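Local coordinates for Baccell_00875 (Bacteroides cellulosilyticus DSM 14838, PDB 5NO8), which is a polysaccharide lyase that probably removes the L-rhamnose caps carried by glucuronic acid on complex arabinogalactan proteins, at residues 531-536 with 543-548; 538-543 with 576-581; 150-153 with 157-160; 520-525 with 549-554; 181-186 with 571-576. All coordinates share one frame; numbering follows the deposited sequence.

How the contacts relate
Contacts 1, 2, 3 and 5 gather where the helical part of the chain meets the sheets of its N-terminal half, while contact 4 lies farther out, between two helices, its centre about 24 Å from that of contact 3. The centre of contact 2 is about 10 Å from the centres of contacts 1 and 5 and about 11 Å from that of contact 3, and Tyr540 touches residues of all three. Helix 542-559 runs through contacts 1, 2 and 4; Ile549, on the segment of contact 4, packs on Gln571 and Leu575 of contact 5. A bound glycerol, probably from the crystallisation liquor though it may mark a pocket, lies about 3 Å from the Glu541 side chain.

Contact 1: 531-536 with 543-548; sequences LNYPAH and SIVAPA
Tyr533, in the loop between helices 509-529 and 542-559, packs against Ile544, Val545 and Ala548 on the first turns of the second helix, an apolar contact with no hydrogen bond crossing it. The evidence is clearest at the phenol ring. Val545 CG2 stands over one face, 3.9 Å from the Tyr533 ring centroid and 19° off the normal, a CH-pi arrangement displaced toward the rim. The other methyl reaches the polar end, Val545 CG1 lying 3.6 Å from Tyr533 OH. Ala548 comes to the ring edge, with its CB 4.3 Å from Tyr533 CE1.

Ile544 sends its two branches different ways. Its CG2 lies 3.9 Å from Tyr533 CB as the two side chains slide past one another in opposite directions. Its CG1 branch is anti to the carbonyl carbon (chi1 -63°) and leads the other way, putting Ile544 CD1 3.8 Å from His536 ND1 and also beside Pro534 O. That imidazole is tied back to its own loop by a weak bond from His536 ND1 to Pro534 O, 3.0 Å long and bent to 134°, while His536 NE2 bonds to Tyr490 N.

The Tyr533 hydroxyl is buried but satisfied by Gln571 on helix 562-576. Replacing Tyr533 by an alanine is likely to leave the Val545 methyls without their aromatic cover and Gln571 OE1 without this hydroxyl. The chemistry is thus dispersion across the interface, with Tyr533 OH and His536 NE2 bonded to Gln571 and Tyr490, outside the two segments.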
# COMPACT_ATOMS: atom_id res chain seq x y z
N LEU A 531 -10.24 17.34 8.36
CA LEU A 531 -9.49 16.88 7.18
C LEU A 531 -8.37 17.82 6.75
O LEU A 531 -7.64 17.51 5.79
CB LEU A 531 -10.45 16.63 6.02
CG LEU A 531 -11.67 15.74 6.31
CD1 LEU A 531 -12.48 15.54 5.04
CD2 LEU A 531 -11.26 14.41 6.91
N ASN A 532 -8.18 18.93 7.45
CA ASN A 532 -7.00 19.78 7.22
C ASN A 532 -5.77 19.20 7.90
O ASN A 532 -5.24 19.77 8.84
CB ASN A 532 -7.26 21.21 7.69
CG ASN A 532 -8.48 21.81 7.05
OD1 ASN A 532 -9.45 22.13 7.72
ND2 ASN A 532 -8.46 21.90 5.72
N TYR A 533 -5.29 18.07 7.37
CA TYR A 533 -4.18 17.36 7.97
C TYR A 533 -2.89 18.13 7.69
O TYR A 533 -2.61 18.43 6.53
CB TYR A 533 -4.05 15.95 7.38
CG TYR A 533 -5.24 15.05 7.60
CD1 TYR A 533 -5.42 14.38 8.82
CD2 TYR A 533 -6.15 14.83 6.60
CE1 TYR A 533 -6.50 13.54 9.01
CE2 TYR A 533 -7.23 13.99 6.78
CZ TYR A 533 -7.40 13.35 7.98
OH TYR A 533 -8.48 12.52 8.12
N PRO A 534 -2.11 18.45 8.73
CA PRO A 534 -0.81 19.05 8.46
C PRO A 534 0.15 18.10 7.73
O PRO A 534 0.03 16.86 7.86
CB PRO A 534 -0.25 19.40 9.86
CG PRO A 534 -1.24 18.94 10.86
CD PRO A 534 -2.29 18.12 10.16
N ALA A 535 1.08 18.67 6.98
CA ALA A 535 2.08 17.87 6.29
C ALA A 535 3.07 17.34 7.33
O ALA A 535 3.37 18.03 8.31
CB ALA A 535 2.81 18.69 5.23
N HIS A 536 3.54 16.11 7.13
CA HIS A 536 4.61 15.55 7.96
C HIS A 536 5.75 15.18 7.02
O HIS A 536 6.22 16.03 6.28
CB HIS A 536 4.08 14.39 8.83
CG HIS A 536 3.16 14.84 9.93
ND1 HIS A 536 1.89 15.31 9.69
CD2 HIS A 536 3.34 14.89 11.27
CE1 HIS A 536 1.32 15.64 10.84
NE2 HIS A 536 2.18 15.39 11.81
N SER A 543 -0.32 7.16 6.61
CA SER A 543 0.23 7.17 7.97
C SER A 543 0.23 8.57 8.63
O SER A 543 0.90 8.76 9.64
CB SER A 543 1.59 6.47 8.06
OG SER A 543 2.65 7.23 7.48
N ILE A 544 -0.52 9.51 8.06
CA ILE A 544 -1.06 10.68 8.81
C ILE A 544 -2.52 10.45 9.18
O ILE A 544 -2.91 10.61 10.33
CB ILE A 544 -0.93 11.98 7.97
CG1 ILE A 544 0.55 12.27 7.72
CG2 ILE A 544 -1.66 13.15 8.64
CD1 ILE A 544 0.78 13.29 6.62
N VAL A 545 -3.33 10.03 8.21
CA VAL A 545 -4.76 9.85 8.42
C VAL A 545 -5.03 8.69 9.40
O VAL A 545 -5.81 8.83 10.35
CB VAL A 545 -5.51 9.59 7.09
CG1 VAL A 545 -6.99 9.29 7.32
CG2 VAL A 545 -5.35 10.79 6.16
N ALA A 546 -4.37 7.55 9.18
CA ALA A 546 -4.68 6.38 10.02
C ALA A 546 -4.35 6.64 11.49
O ALA A 546 -5.16 6.33 12.35
CB ALA A 546 -4.00 5.12 9.51
N PRO A 547 -3.16 7.19 11.78
CA PRO A 547 -2.85 7.50 13.20
C PRO A 547 -3.82 8.48 13.89
O PRO A 547 -4.06 8.32 15.09
CB PRO A 547 -1.48 8.13 13.12
CG PRO A 547 -0.85 7.45 11.96
CD PRO A 547 -1.96 7.36 10.95
N ALA A 548 -4.34 9.45 13.14
CA ALA A 548 -5.36 10.37 13.69
C ALA A 548 -6.52 9.57 14.24
O ALA A 548 -6.96 9.77 15.37
CB ALA A 548 -5.88 11.34 12.62

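Contact 2: 538-543 with 576-581; sequences VNYEQS and EAFNGF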
# COMPACT_ATOMS: atom_id res chain seq x y z
N VAL A 538 5.57 13.10 4.55
CA VAL A 538 4.91 13.17 3.25
C VAL A 538 3.79 14.18 3.45
O VAL A 538 3.32 14.35 4.58
CB VAL A 538 4.35 11.78 2.84
CG1 VAL A 538 3.82 11.77 1.41
CG2 VAL A 538 5.42 10.70 3.02
N ASN A 539 3.37 14.87 2.39
CA ASN A 539 2.41 15.98 2.53
C ASN A 539 1.02 15.53 2.93
O ASN A 539 0.31 16.23 3.64
CB ASN A 539 2.29 16.82 1.24
CG ASN A 539 3.60 17.49 0.84
OD1 ASN A 539 3.83 17.76 -0.36
ND2 ASN A 539 4.47 17.75 1.81
N TYR A 540 0.63 14.36 2.44
CA TYR A 540 -0.63 13.76 2.79
C TYR A 540 -0.42 12.30 2.56
O TYR A 540 0.12 11.94 1.53
CB TYR A 540 -1.73 14.30 1.88
CG TYR A 540 -3.07 13.66 2.09
CD1 TYR A 540 -3.89 14.04 3.14
CD2 TYR A 540 -3.52 12.64 1.23
CE1 TYR A 540 -5.12 13.43 3.36
CE2 TYR A 540 -4.76 12.04 1.43
CZ TYR A 540 -5.54 12.43 2.50
OH TYR A 540 -6.77 11.84 2.70
N GLU A 541 -0.87 11.45 3.47
CA GLU A 541 -0.69 9.99 3.30
C GLU A 541 -1.44 9.20 4.34
O GLU A 541 -1.92 9.72 5.35
CB GLU A 541 0.80 9.62 3.37
CG GLU A 541 1.47 10.07 4.66
CD GLU A 541 2.49 9.06 5.18
OE1 GLU A 541 2.12 7.85 5.23
OE2 GLU A 541 3.62 9.45 5.57
N GLN A 542 -1.49 7.89 4.11
CA GLN A 542 -2.18 7.00 5.00
C GLN A 542 -1.62 6.97 6.43
O GLN A 542 -2.40 6.78 7.38
CB GLN A 542 -2.24 5.59 4.40
CG GLN A 542 -2.84 4.52 5.32
CD GLN A 542 -1.78 3.74 6.06
OE1 GLN A 542 -0.60 3.96 5.89
NE2 GLN A 542 -2.22 2.81 6.90
N SER A 543 -0.32 7.16 6.61
CA SER A 543 0.23 7.17 7.97
C SER A 543 0.23 8.57 8.63
O SER A 543 0.90 8.76 9.64
CB SER A 543 1.59 6.47 8.06
OG SER A 543 2.65 7.23 7.48
N GLU A 576 -10.47 4.77 4.36
CA GLU A 576 -10.82 3.63 3.53
C GLU A 576 -10.53 3.85 2.06
O GLU A 576 -10.29 2.88 1.33
CB GLU A 576 -12.28 3.21 3.72
CG GLU A 576 -12.54 2.69 5.13
CD GLU A 576 -13.92 2.12 5.32
OE1 GLU A 576 -14.43 1.45 4.39
OE2 GLU A 576 -14.49 2.30 6.42
N ALA A 577 -10.48 5.11 1.63
CA ALA A 577 -10.20 5.42 0.23
C ALA A 577 -8.78 5.03 -0.22
O ALA A 577 -8.53 4.82 -1.42
CB ALA A 577 -10.46 6.90 -0.04
N PHE A 578 -7.85 4.92 0.73
CA PHE A 578 -6.48 4.50 0.44
C PHE A 578 -6.36 3.03 0.00
O PHE A 578 -5.30 2.64 -0.50
CB PHE A 578 -5.59 4.67 1.67
CG PHE A 578 -5.23 6.10 1.99
CD1 PHE A 578 -4.09 6.67 1.43
CD2 PHE A 578 -5.98 6.83 2.90
CE1 PHE A 578 -3.72 7.97 1.76
CE2 PHE A 578 -5.60 8.14 3.24
CZ PHE A 578 -4.50 8.71 2.65
N ASN A 579 -7.41 2.25 0.23
CA ASN A 579 -7.35 0.78 0.15
C ASN A 579 -8.20 0.25 -0.99
O ASN A 579 -9.40 0.61 -1.13
CB ASN A 579 -7.91 0.14 1.41
CG ASN A 579 -7.04 0.34 2.62
OD1 ASN A 579 -6.10 1.12 2.64
ND2 ASN A 579 -7.37 -0.37 3.68
N GLY A 580 -7.64 -0.69 -1.73
CA GLY A 580 -8.37 -1.35 -2.78
C GLY A 580 -8.98 -2.67 -2.32
O GLY A 580 -8.82 -3.08 -1.15
N PHE A 581 -9.70 -3.33 -3.23
CA PHE A 581 -10.31 -4.64 -2.97
C PHE A 581 -9.83 -5.69 -3.97
O PHE A 581 -10.50 -6.71 -4.17
CB PHE A 581 -11.84 -4.56 -2.92
CG PHE A 581 -12.46 -3.98 -4.16
CD1 PHE A 581 -12.74 -4.78 -5.27
CD2 PHE A 581 -12.74 -2.61 -4.23
CE1 PHE A 581 -13.29 -4.23 -6.42
CE2 PHE A 581 -13.29 -2.07 -5.38
CZ PHE A 581 -13.54 -2.87 -6.47
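The Phe578 ring carries Gln542 CB over one face, 3.8 Å from the centroid and 16° off the ring normal, while Tyr540 and the backbone of Glu541 approach it obliquely. The two aromatic planes are close to parallel, inclined by 23°. They are nevertheless slid so far apart, with the Tyr540 and Phe578 centroids 5.7 Å from each other, that there is little overlap and no true stack. The closest atoms of the two rings are Tyr540 CE2 and Phe578 CZ, 3.6 Å apart.

The same end of the phenylalanine presses on the start of helix 542-559, its CE1 3.2 Å from Gln542 N. Phe578 is delivered there by a type I beta turn, Glu576 to Asn579, closed by a bond from Asn579 N to Glu576 O. In the other segment, Glu541 occupies the N-cap position: Ser543 N donates to Glu541 OE1 over 2.9 Å, meeting the oxygen from above the carboxylate plane. Glu541 OE1 also forms a salt bridge with Arg593.

With CG anti to the backbone N (chi1 174°) and a bend at chi2, the Gln542 chain turns its amide away from Phe578, and NE2 bonds to Trp614 O. A serine replacing Phe578 would probably open a gap beside Gln542 CB and take away one of the neighbours that pack on the Tyr540 ring.

Contact 3: 150-153 with 157-160; sequences DNYP and QCIN
Gln157 begins the contact by laying its CB 3.9 Å from Pro153 CG, the two side chains crossing at a slant near the surface. The proline ring points at the helix and supplies the largest part of the loop's side of this contact. Gln157 N is held by Asp154 OD1, a bond from the segment back to the short link before it.

Cys158 follows and takes the buried half. Its sulfur, anti to the carbonyl carbon (chi1 -73°), projects from the helix into the curve of the loop and touches three consecutive residues. Cys158 SG comes closest to Tyr152 CA, at 3.5 Å, and rests almost as near to Asn151 O and Pro153 CD. Toward the Tyr152 ring the sulfur comes in at the edge, 5.4 Å from the centroid and 83° off the normal, with Cys158 SG 4.0 Å from the nearby ring atom Tyr152 CD1. The Tyr152 ring also meets that of His594.

The arrangement is a cysteine sulfur-aromatic contact of the edge type, set in a tight loop-to-helix connection where the chain leaving strand 137-145 packs against the short helix 155-161 that follows.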
# COMPACT_ATOMS: atom_id res chain seq x y z
N ASP A 150 -2.59 10.93 -9.18
CA ASP A 150 -2.38 10.30 -7.88
C ASP A 150 -1.08 10.86 -7.34
O ASP A 150 0.03 10.39 -7.65
CB ASP A 150 -2.33 8.77 -8.01
CG ASP A 150 -2.35 8.05 -6.66
OD1 ASP A 150 -1.90 8.63 -5.62
OD2 ASP A 150 -2.83 6.89 -6.62
N ASN A 151 -1.21 11.92 -6.55
CA ASN A 151 -0.06 12.59 -5.97
C ASN A 151 -0.54 13.47 -4.80
O ASN A 151 -1.74 13.61 -4.59
CB ASN A 151 0.71 13.39 -7.03
CG ASN A 151 -0.20 14.24 -7.88
OD1 ASN A 151 -0.71 15.24 -7.40
ND2 ASN A 151 -0.42 13.83 -9.16
N TYR A 152 0.42 13.99 -4.04
CA TYR A 152 0.19 14.56 -2.72
C TYR A 152 0.75 15.97 -2.63
O TYR A 152 1.72 16.19 -1.90
CB TYR A 152 0.87 13.69 -1.66
CG TYR A 152 0.42 12.23 -1.57
CD1 TYR A 152 -0.93 11.88 -1.66
CD2 TYR A 152 1.36 11.23 -1.29
CE1 TYR A 152 -1.33 10.54 -1.54
CE2 TYR A 152 0.96 9.90 -1.15
CZ TYR A 152 -0.36 9.55 -1.28
OH TYR A 152 -0.74 8.20 -1.14
N PRO A 153 0.17 16.93 -3.35
CA PRO A 153 0.68 18.32 -3.25
C PRO A 153 0.42 18.93 -1.86
O PRO A 153 1.32 19.54 -1.30
CB PRO A 153 -0.10 19.06 -4.34
CG PRO A 153 -1.35 18.26 -4.52
CD PRO A 153 -0.97 16.83 -4.28
N GLN A 157 -5.81 20.12 -1.64
CA GLN A 157 -5.92 19.69 -3.04
C GLN A 157 -6.12 18.18 -3.17
O GLN A 157 -6.82 17.72 -4.06
CB GLN A 157 -4.69 20.11 -3.83
CG GLN A 157 -4.60 21.59 -4.09
CD GLN A 157 -3.40 21.89 -4.95
OE1 GLN A 157 -2.32 22.15 -4.44
NE2 GLN A 157 -3.57 21.80 -6.27
N CYS A 158 -5.48 17.41 -2.28
CA CYS A 158 -5.66 15.94 -2.31
C CYS A 158 -7.10 15.55 -2.09
O CYS A 158 -7.68 14.83 -2.88
CB CYS A 158 -4.80 15.27 -1.28
SG CYS A 158 -3.08 15.29 -1.72
N ILE A 159 -7.68 16.07 -1.02
CA ILE A 159 -9.03 15.75 -0.63
C ILE A 159 -10.05 16.06 -1.73
O ILE A 159 -10.98 15.29 -1.97
CB ILE A 159 -9.33 16.47 0.72
CG1 ILE A 159 -8.62 15.72 1.86
CG2 ILE A 159 -10.80 16.67 0.99
CD1 ILE A 159 -9.16 14.36 2.20
N ASN A 160 -9.87 17.19 -2.40
CA ASN A 160 -10.85 17.65 -3.37
C ASN A 160 -10.54 17.29 -4.82
O ASN A 160 -11.46 17.24 -5.63
CB ASN A 160 -10.99 19.17 -3.23
CG ASN A 160 -11.63 19.55 -1.92
OD1 ASN A 160 -12.82 19.27 -1.69
ND2 ASN A 160 -10.86 20.15 -1.04

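Contact 4: 520-525 with 549-554; sequences IKTGDV and IQFLAQ
Phe551 leaves its helix with CG anti to the backbone N (chi1 179°), reaching across to Thr522, whose CG2 is likewise anti to its backbone N, with OG1 beside that N, so that the methyl rather than the hydroxyl is turned onto the ring. Thr522 CG2 consequently sits over a face of Phe551, 3.9 Å from the centroid and 25° off the normal. This is a CH-pi contact offset toward the rim, and Thr522 CG2 is nearest to Phe551 CZ, at 3.6 Å. The hydroxyl is satisfied elsewhere, Thr522 OG1 being bonded to Tyr487 O.

The ring also meets the backbone at Gly523, whose N lies 3.5 Å from Phe551 CE2. Next to Phe551, Leu552 brings CD2 to 3.9 Å from Gly523 O. Phe551 and Leu552 therefore both bear on Gly523, and the CA atoms of Gly523 and Leu552 make the closest backbone approach, 6.2 Å.

The local axes come within 10.2 Å and run at 126° between their N-to-C directions, nearer perpendicular than antiparallel. Around this crossing, helix 562-576 packs on Leu552 through Glu567 and Val568, helix 496-505 meets Phe551 through Val496, and helix 615-629 lines helix 542-559 at Ile549, Gln550 and Ala553.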
# COMPACT_ATOMS: atom_id res chain seq x y z
N ILE A 520 -6.46 14.38 25.92
CA ILE A 520 -7.67 15.18 25.60
C ILE A 520 -7.32 16.43 24.76
O ILE A 520 -8.02 16.75 23.79
CB ILE A 520 -8.47 15.52 26.89
CG1 ILE A 520 -9.18 14.26 27.40
CG2 ILE A 520 -9.50 16.63 26.66
CD1 ILE A 520 -9.65 14.34 28.85
N LYS A 521 -6.24 17.11 25.11
CA LYS A 521 -5.74 18.27 24.34
C LYS A 521 -5.45 17.88 22.90
O LYS A 521 -5.88 18.57 21.97
CB LYS A 521 -4.47 18.84 24.97
N THR A 522 -4.72 16.78 22.72
CA THR A 522 -4.42 16.28 21.38
C THR A 522 -5.70 15.94 20.62
O THR A 522 -5.84 16.29 19.45
CB THR A 522 -3.44 15.07 21.43
OG1 THR A 522 -2.15 15.52 21.85
CG2 THR A 522 -3.31 14.42 20.04
N GLY A 523 -6.61 15.22 21.27
CA GLY A 523 -7.90 14.91 20.70
C GLY A 523 -8.67 16.13 20.20
O GLY A 523 -9.24 16.12 19.11
N ASP A 524 -8.65 17.20 21.00
CA ASP A 524 -9.32 18.44 20.61
C ASP A 524 -8.64 19.09 19.41
O ASP A 524 -9.33 19.54 18.52
CB ASP A 524 -9.45 19.39 21.82
CG ASP A 524 -10.35 18.83 22.92
OD1 ASP A 524 -11.13 17.88 22.67
OD2 ASP A 524 -10.27 19.33 24.07
N VAL A 525 -7.31 19.05 19.33
CA VAL A 525 -6.60 19.56 18.14
C VAL A 525 -7.00 18.76 16.89
O VAL A 525 -7.32 19.35 15.86
CB VAL A 525 -5.08 19.59 18.32
CG1 VAL A 525 -4.36 19.92 17.00
CG2 VAL A 525 -4.69 20.63 19.37
N ILE A 549 -6.99 8.62 13.44
CA ILE A 549 -8.19 7.87 13.79
C ILE A 549 -7.87 6.82 14.86
O ILE A 549 -8.72 6.55 15.74
CB ILE A 549 -8.79 7.20 12.54
CG1 ILE A 549 -9.11 8.24 11.47
CG2 ILE A 549 -10.03 6.40 12.88
CD1 ILE A 549 -9.60 7.64 10.17
N GLN A 550 -6.67 6.24 14.78
CA GLN A 550 -6.14 5.28 15.77
C GLN A 550 -6.13 5.95 17.15
O GLN A 550 -6.61 5.39 18.14
CB GLN A 550 -4.71 4.87 15.36
CG GLN A 550 -3.98 3.87 16.25
CD GLN A 550 -2.50 3.73 15.90
OE1 GLN A 550 -1.86 4.65 15.35
NE2 GLN A 550 -1.93 2.57 16.22
N PHE A 551 -5.63 7.17 17.18
CA PHE A 551 -5.61 7.95 18.42
C PHE A 551 -7.00 8.27 18.95
O PHE A 551 -7.31 8.02 20.13
CB PHE A 551 -4.85 9.25 18.20
CG PHE A 551 -4.81 10.10 19.42
CD1 PHE A 551 -3.82 9.94 20.34
CD2 PHE A 551 -5.82 11.03 19.66
CE1 PHE A 551 -3.78 10.71 21.50
CE2 PHE A 551 -5.80 11.80 20.80
CZ PHE A 551 -4.78 11.64 21.71
N LEU A 552 -7.84 8.83 18.09
CA LEU A 552 -9.19 9.22 18.49
C LEU A 552 -10.05 8.06 18.95
O LEU A 552 -10.83 8.21 19.90
CB LEU A 552 -9.90 9.99 17.38
CG LEU A 552 -9.35 11.38 17.02
CD1 LEU A 552 -9.96 11.79 15.70
CD2 LEU A 552 -9.67 12.43 18.07
N ALA A 553 -9.95 6.91 18.29
CA ALA A 553 -10.74 5.75 18.68
C ALA A 553 -10.34 5.25 20.08
O ALA A 553 -11.20 4.90 20.90
CB ALA A 553 -10.62 4.64 17.66
N GLN A 554 -9.04 5.21 20.33
CA GLN A 554 -8.53 4.88 21.66
C GLN A 554 -8.98 5.92 22.70
O GLN A 554 -9.36 5.57 23.82
CB GLN A 554 -7.02 4.80 21.68
CG GLN A 554 -6.43 3.61 20.95
CD GLN A 554 -4.93 3.68 20.95
OE1 GLN A 554 -4.31 4.11 19.98
NE2 GLN A 554 -4.33 3.30 22.06

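Contact 5: 181-186 with 571-576; sequences MGDFTP and QMPVLE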
# COMPACT_ATOMS: atom_id res chain seq x y z
N MET A 181 -9.62 11.43 -3.16
CA MET A 181 -8.99 11.15 -1.86
C MET A 181 -9.87 11.56 -0.67
O MET A 181 -9.87 10.88 0.37
CB MET A 181 -7.59 11.74 -1.77
CG MET A 181 -6.61 11.18 -2.80
SD MET A 181 -4.95 11.78 -2.52
CE MET A 181 -4.05 11.02 -3.87
N GLY A 182 -10.67 12.60 -0.84
CA GLY A 182 -11.66 13.00 0.18
C GLY A 182 -12.92 12.17 0.21
O GLY A 182 -13.82 12.46 0.99
N ASP A 183 -13.03 11.18 -0.67
CA ASP A 183 -14.19 10.32 -0.81
C ASP A 183 -15.43 10.98 -1.41
O ASP A 183 -16.47 10.34 -1.48
CB ASP A 183 -14.56 9.61 0.50
CG ASP A 183 -15.43 8.37 0.27
OD1 ASP A 183 -15.05 7.53 -0.57
OD2 ASP A 183 -16.48 8.25 0.92
N PHE A 184 -15.32 12.22 -1.90
CA PHE A 184 -16.49 12.89 -2.47
C PHE A 184 -16.71 12.36 -3.89
O PHE A 184 -15.76 12.28 -4.67
CB PHE A 184 -16.29 14.40 -2.55
CG PHE A 184 -15.87 15.03 -1.25
CD1 PHE A 184 -16.75 15.10 -0.18
CD2 PHE A 184 -14.58 15.55 -1.10
CE1 PHE A 184 -16.36 15.68 1.02
CE2 PHE A 184 -14.18 16.13 0.09
CZ PHE A 184 -15.07 16.20 1.15
N THR A 185 -17.95 12.03 -4.20
CA THR A 185 -18.36 11.60 -5.53
C THR A 185 -18.39 12.83 -6.46
O THR A 185 -18.45 13.96 -5.97
CB THR A 185 -19.75 10.97 -5.50
OG1 THR A 185 -20.69 11.90 -4.95
CG2 THR A 185 -19.76 9.71 -4.62
N PRO A 186 -18.29 12.64 -7.78
CA PRO A 186 -18.06 11.35 -8.43
C PRO A 186 -16.62 10.85 -8.35
O PRO A 186 -15.67 11.62 -8.20
CB PRO A 186 -18.39 11.64 -9.88
CG PRO A 186 -17.97 13.06 -10.05
CD PRO A 186 -18.34 13.73 -8.76
N GLN A 571 -13.88 10.65 9.59
CA GLN A 571 -12.61 10.39 8.92
C GLN A 571 -12.50 8.99 8.30
O GLN A 571 -11.66 8.79 7.41
CB GLN A 571 -11.44 10.66 9.84
CG GLN A 571 -11.30 12.14 10.21
CD GLN A 571 -9.95 12.50 10.81
OE1 GLN A 571 -8.94 11.84 10.54
NE2 GLN A 571 -9.93 13.55 11.64
N MET A 572 -13.33 8.05 8.73
CA MET A 572 -13.21 6.65 8.25
C MET A 572 -13.24 6.52 6.73
O MET A 572 -12.40 5.81 6.20
CB MET A 572 -14.25 5.73 8.87
CG MET A 572 -13.92 5.34 10.30
SD MET A 572 -12.55 4.16 10.40
CE MET A 572 -13.40 2.71 9.83
N PRO A 573 -14.18 7.20 6.03
CA PRO A 573 -14.22 7.07 4.56
C PRO A 573 -12.96 7.59 3.85
O PRO A 573 -12.56 7.06 2.81
CB PRO A 573 -15.45 7.90 4.15
CG PRO A 573 -16.28 7.97 5.40
CD PRO A 573 -15.27 8.09 6.49
N VAL A 574 -12.34 8.61 4.43
CA VAL A 574 -11.09 9.14 3.94
C VAL A 574 -9.95 8.11 4.12
O VAL A 574 -9.12 7.93 3.22
CB VAL A 574 -10.81 10.52 4.60
CG1 VAL A 574 -9.43 11.02 4.31
CG2 VAL A 574 -11.86 11.53 4.12
N LEU A 575 -9.95 7.40 5.25
CA LEU A 575 -8.97 6.34 5.44
C LEU A 575 -9.21 5.15 4.52
O LEU A 575 -8.25 4.57 3.97
CB LEU A 575 -8.99 5.84 6.89
CG LEU A 575 -7.99 4.73 7.20
CD1 LEU A 575 -6.60 5.17 6.88
CD2 LEU A 575 -8.07 4.32 8.65
N GLU A 576 -10.47 4.77 4.36
CA GLU A 576 -10.82 3.63 3.53
C GLU A 576 -10.53 3.85 2.06
O GLU A 576 -10.29 2.88 1.33
CB GLU A 576 -12.28 3.21 3.72
CG GLU A 576 -12.54 2.69 5.13
CD GLU A 576 -13.92 2.12 5.32
OE1 GLU A 576 -14.43 1.45 4.39
OE2 GLU A 576 -14.49 2.30 6.42
O HOH W 1 -7.75 9.64 1.46
O HOH W 2 -14.11 5.45 1.13
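Asp183 and Pro573 meet with their side chains crossed at about a right angle, the carboxylate lying against the pyrrolidine ring. Asp183 OD2 touches Pro573 CB at 3.4 Å, a van der Waals approach. The other oxygen meets a water bridging the segments: this water donates weakly to Asp183 OD1 and also to Pro573 O, 2.8 Å from the water oxygen. Asp183 has a positive phi of 71°, a left-handed backbone conformation that helps direct this side chain onto the helix.

Val574, the next residue along, spreads its two methyls over the preceding loop backbone. CG2 sits 3.8 Å from Gly182 O, and CG1, placed anti to the backbone N by a chi1 of 171°, lies 4.0 Å from Met181 O. A second water joins the main chains there, donating to Met181 O at 2.7 Å and to Val574 O at 2.8 Å. No direct hydrogen bond crosses the contact, so these two waters carry its polar connections.

Gly182 also turns its carbonyl under the Phe184 ring, with Gly182 O 3.7 Å from the ring plane and over its centre. A beta carbon at that glycine would run into Phe184 CE2. The arrangement is a hairpin loop between the antiparallel neighbours 175-180 and 187-194, resting on the last turns of helix 562-576, where this antiparallel sheet abuts the helical part of the lyase.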